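Local coordinates for protein hemoglobin subunit alpha (Isurus oxyrinchus, PDB 3MKB) that carries haem in a globin fold and, as the alpha subunit of a shark haemoglobin tetramer, probably binds oxygen reversibly for transport in the blood, at residues A30-F33 with A34-G38; L101-C104 with I105-L109. All coordinates share one frame; numbering follows the deposited sequence.

In the fold
Both contacts are local, each made along a single helix of the globin fold. Interaction 1 lies at the closing end of helix 21-35, partly buried, where the chain leaves the helix beside the haem; interaction 2 lies in the buried middle part of helix 97-112. Each has a threonine hydroxyl bonded to the carbonyl four residues back. Interaction 1 otherwise carries the last helical bonds and the exit through His-36 into a 3-10 segment at Pro-37, while interaction 2 keeps regular helical bonding and adds apolar contacts. The two helices touch directly: Cys-104 SG packs against Arg-31 and Leu-32, and Arg-31 CD against Val-107 CG1. Interaction 1 reaches two subunit beta chains, interaction 2 one.

Interaction 1: residues A30-F33 with A34-G38; sequences ARLF and ATHPG
Thr-35 turns its hydroxyl back onto the helix, so that OG1 reaches Arg-31 O at 2.9 Å while CG2 lies at 3.4 Å from the same oxygen. A chi1 of 61° sets OG1 between the backbone N and the carbonyl carbon, and from there it donates from above the carbonyl plane, 40° out of it. The backbone N of Thr-35 also donates to Arg-31 O, so two bonds grip this one oxygen in the last turn. Ala-34 CB lies 3.3 Å from Ala-30 O. His-36 N still bonds to Leu-32 O (2.7 Å), although His-36 is the first residue to leave helical geometry. Pro-37, with no N-H to give, instead brings CA to 3.2 Å from Phe-33 O in a CA-H...O contact as the chain turns away. The Phe-33 ring points off the helix to meet Tyr-48 edge-to-face, and Leu-32 reaches towards the haem. Arg-31 extends to a salt bridge with Glu-27 and a hydrogen bond to Phe-112 O of a subunit beta chain; helix 97-112 packs against this end of helix 21-35 through Cys-104, Thr-111 and Met-100.

Interaction 2: residues L101-C104 with I105-L109; sequences LSEC and ILVTL
Ile-105, Leu-106 and Val-107 each bond through the backbone N to the carbonyl four residues earlier in regular alpha-helix, Ile-105 N to Leu-101 O at 2.9 Å, Val-107 N to Glu-103 O at 2.8 Å, and Leu-106 N to Ser-102 O between them. This is the middle part of helix 97-112 of the globin fold, and its faces look towards different neighbours. Leu-101 touches the bound haem as part of its pocket. Ile-105 is its neighbour one turn on, with CD1 4.4 Å from Leu-101 CG in a loose apolar contact. The branch CG1 of Ile-105, anti to the carbonyl carbon (chi1 -71°), runs back beside Leu-101 O.

Glu-103 and Leu-106 meet at about a right angle. The glutamate chain bends at chi2 (66°), which brings OE2 to 3.7 Å from Leu-106 CD1, a van der Waals contact between a carboxylate oxygen and a methyl. Leu-106 CG sits 3.4 Å from Ser-102 O, and its side chain packs on His-121 and Asp-125 of helix 118-135. Val-107 lays CG2 against Glu-103 O at 3.3 Å, while the residue also packs on Arg-31 and on Phe-117 of a subunit beta chain. Ser-102 bonds its hydroxyl to Phe-98 O, one turn earlier.

The carbonyl oxygen of Cys-104 is gripped twice by Thr-108, whose hydroxyl has a further, weak hydrogen bond with Arg-31 NE of helix 21-35. Thr-108 N (3.1 Å) and Thr-108 OG1 (2.9 Å) reach Cys-104 O from opposite faces of the carbonyl plane.

Interaction 1: residues A30-F33 with A34-G38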
# COMPACT_ATOMS: atom_id res chain seq x y z
N ALA A 30 -8.65 13.10 12.72
CA ALA A 30 -7.64 14.20 12.77
C ALA A 30 -6.20 13.65 12.51
O ALA A 30 -5.40 14.25 11.77
CB ALA A 30 -7.71 14.96 14.12
N ARG A 31 -5.90 12.50 13.10
CA ARG A 31 -4.67 11.74 12.75
C ARG A 31 -4.58 11.41 11.28
O ARG A 31 -3.55 11.71 10.69
CB ARG A 31 -4.51 10.48 13.61
CG ARG A 31 -4.44 10.75 15.12
CD ARG A 31 -4.03 9.46 15.93
NE ARG A 31 -4.10 9.83 17.33
CZ ARG A 31 -3.20 10.57 17.97
NH1 ARG A 31 -2.09 10.94 17.37
NH2 ARG A 31 -3.40 10.91 19.23
N LEU A 32 -5.61 10.82 10.68
CA LEU A 32 -5.64 10.59 9.24
C LEU A 32 -5.25 11.82 8.42
O LEU A 32 -4.39 11.76 7.59
CB LEU A 32 -7.01 10.09 8.81
CG LEU A 32 -7.20 9.64 7.36
CD1 LEU A 32 -6.29 8.54 6.95
CD2 LEU A 32 -8.65 9.31 7.05
N PHE A 33 -5.91 12.94 8.68
CA PHE A 33 -5.76 14.16 7.89
C PHE A 33 -4.36 14.75 8.06
O PHE A 33 -3.78 15.30 7.10
CB PHE A 33 -6.84 15.21 8.24
CG PHE A 33 -8.26 14.75 7.97
CD1 PHE A 33 -8.57 14.00 6.83
CD2 PHE A 33 -9.30 15.09 8.85
CE1 PHE A 33 -9.88 13.57 6.55
CE2 PHE A 33 -10.62 14.63 8.60
CZ PHE A 33 -10.90 13.91 7.43
N ALA A 34 -3.83 14.66 9.27
CA ALA A 34 -2.48 15.13 9.58
C ALA A 34 -1.38 14.24 8.93
O ALA A 34 -0.43 14.74 8.31
CB ALA A 34 -2.28 15.22 11.18
N THR A 35 -1.51 12.90 9.06
CA THR A 35 -0.47 12.01 8.57
C THR A 35 -0.69 11.60 7.11
O THR A 35 0.24 11.13 6.47
CB THR A 35 -0.43 10.69 9.39
OG1 THR A 35 -1.71 10.07 9.22
CG2 THR A 35 -0.24 10.97 10.89
N HIS A 36 -1.91 11.79 6.58
CA HIS A 36 -2.23 11.50 5.17
C HIS A 36 -3.19 12.56 4.63
O HIS A 36 -4.39 12.35 4.56
CB HIS A 36 -2.83 10.09 5.06
CG HIS A 36 -1.89 9.02 5.51
ND1 HIS A 36 -2.08 8.31 6.68
CD2 HIS A 36 -0.74 8.54 4.96
CE1 HIS A 36 -1.10 7.43 6.82
NE2 HIS A 36 -0.26 7.57 5.81
N PRO A 37 -2.66 13.75 4.31
CA PRO A 37 -3.49 14.89 3.92
C PRO A 37 -4.33 14.63 2.65
O PRO A 37 -5.27 15.35 2.44
CB PRO A 37 -2.46 16.03 3.66
CG PRO A 37 -1.24 15.59 4.35
CD PRO A 37 -1.23 14.10 4.30
N GLY A 38 -4.01 13.56 1.91
CA GLY A 38 -4.70 13.21 0.65
C GLY A 38 -6.14 12.87 1.02
O GLY A 38 -7.05 13.10 0.24

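Interaction 2: residues L101-C104 with I105-L109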
# COMPACT_ATOMS: atom_id res chain seq x y z
N LEU A 101 -6.99 4.70 7.85
CA LEU A 101 -7.82 5.08 8.96
C LEU A 101 -7.67 4.08 10.12
O LEU A 101 -7.67 4.49 11.29
CB LEU A 101 -9.30 5.26 8.57
CG LEU A 101 -10.29 5.73 9.67
CD1 LEU A 101 -9.81 6.92 10.53
CD2 LEU A 101 -11.70 6.02 9.08
N SER A 102 -7.66 2.79 9.78
CA SER A 102 -7.44 1.76 10.79
C SER A 102 -6.22 2.03 11.70
O SER A 102 -6.29 1.92 12.92
CB SER A 102 -7.28 0.39 10.11
OG SER A 102 -8.49 0.07 9.46
N GLU A 103 -5.10 2.34 11.10
CA GLU A 103 -3.90 2.59 11.88
C GLU A 103 -4.02 3.83 12.77
O GLU A 103 -3.54 3.85 13.91
CB GLU A 103 -2.71 2.70 10.93
CG GLU A 103 -1.35 2.75 11.70
CD GLU A 103 -1.01 1.45 12.46
OE1 GLU A 103 -0.19 1.49 13.41
OE2 GLU A 103 -1.51 0.37 12.07
N CYS A 104 -4.69 4.86 12.25
CA CYS A 104 -5.04 6.04 13.03
C CYS A 104 -6.01 5.72 14.20
O CYS A 104 -5.86 6.30 15.23
CB CYS A 104 -5.67 7.14 12.13
SG CYS A 104 -4.43 7.80 11.06
N ILE A 105 -6.93 4.77 14.04
CA ILE A 105 -7.75 4.35 15.18
C ILE A 105 -6.88 3.63 16.21
O ILE A 105 -7.03 3.86 17.42
CB ILE A 105 -8.94 3.38 14.73
CG1 ILE A 105 -10.00 4.18 13.96
CG2 ILE A 105 -9.63 2.80 16.00
CD1 ILE A 105 -11.07 3.32 13.26
N LEU A 106 -5.97 2.79 15.74
CA LEU A 106 -5.12 2.02 16.66
C LEU A 106 -4.24 2.99 17.44
O LEU A 106 -4.07 2.84 18.64
CB LEU A 106 -4.25 1.05 15.90
CG LEU A 106 -5.04 -0.13 15.26
CD1 LEU A 106 -4.04 -0.92 14.45
CD2 LEU A 106 -5.72 -1.02 16.35
N VAL A 107 -3.61 3.93 16.73
CA VAL A 107 -2.80 4.94 17.44
C VAL A 107 -3.57 5.76 18.49
O VAL A 107 -3.08 6.04 19.58
CB VAL A 107 -2.05 5.84 16.46
CG1 VAL A 107 -1.48 7.13 17.21
CG2 VAL A 107 -1.03 4.99 15.70
N THR A 108 -4.79 6.17 18.16
CA THR A 108 -5.68 6.80 19.13
C THR A 108 -5.87 5.93 20.35
O THR A 108 -5.88 6.43 21.49
CB THR A 108 -7.08 7.13 18.48
OG1 THR A 108 -6.90 8.01 17.38
CG2 THR A 108 -8.11 7.68 19.49
N LEU A 109 -6.07 4.61 20.18
CA LEU A 109 -6.33 3.78 21.40
C LEU A 109 -5.07 3.72 22.25
O LEU A 109 -5.13 3.76 23.49
CB LEU A 109 -6.77 2.36 21.00
CG LEU A 109 -8.09 2.34 20.19
CD1 LEU A 109 -8.29 0.92 19.47
CD2 LEU A 109 -9.27 2.64 21.13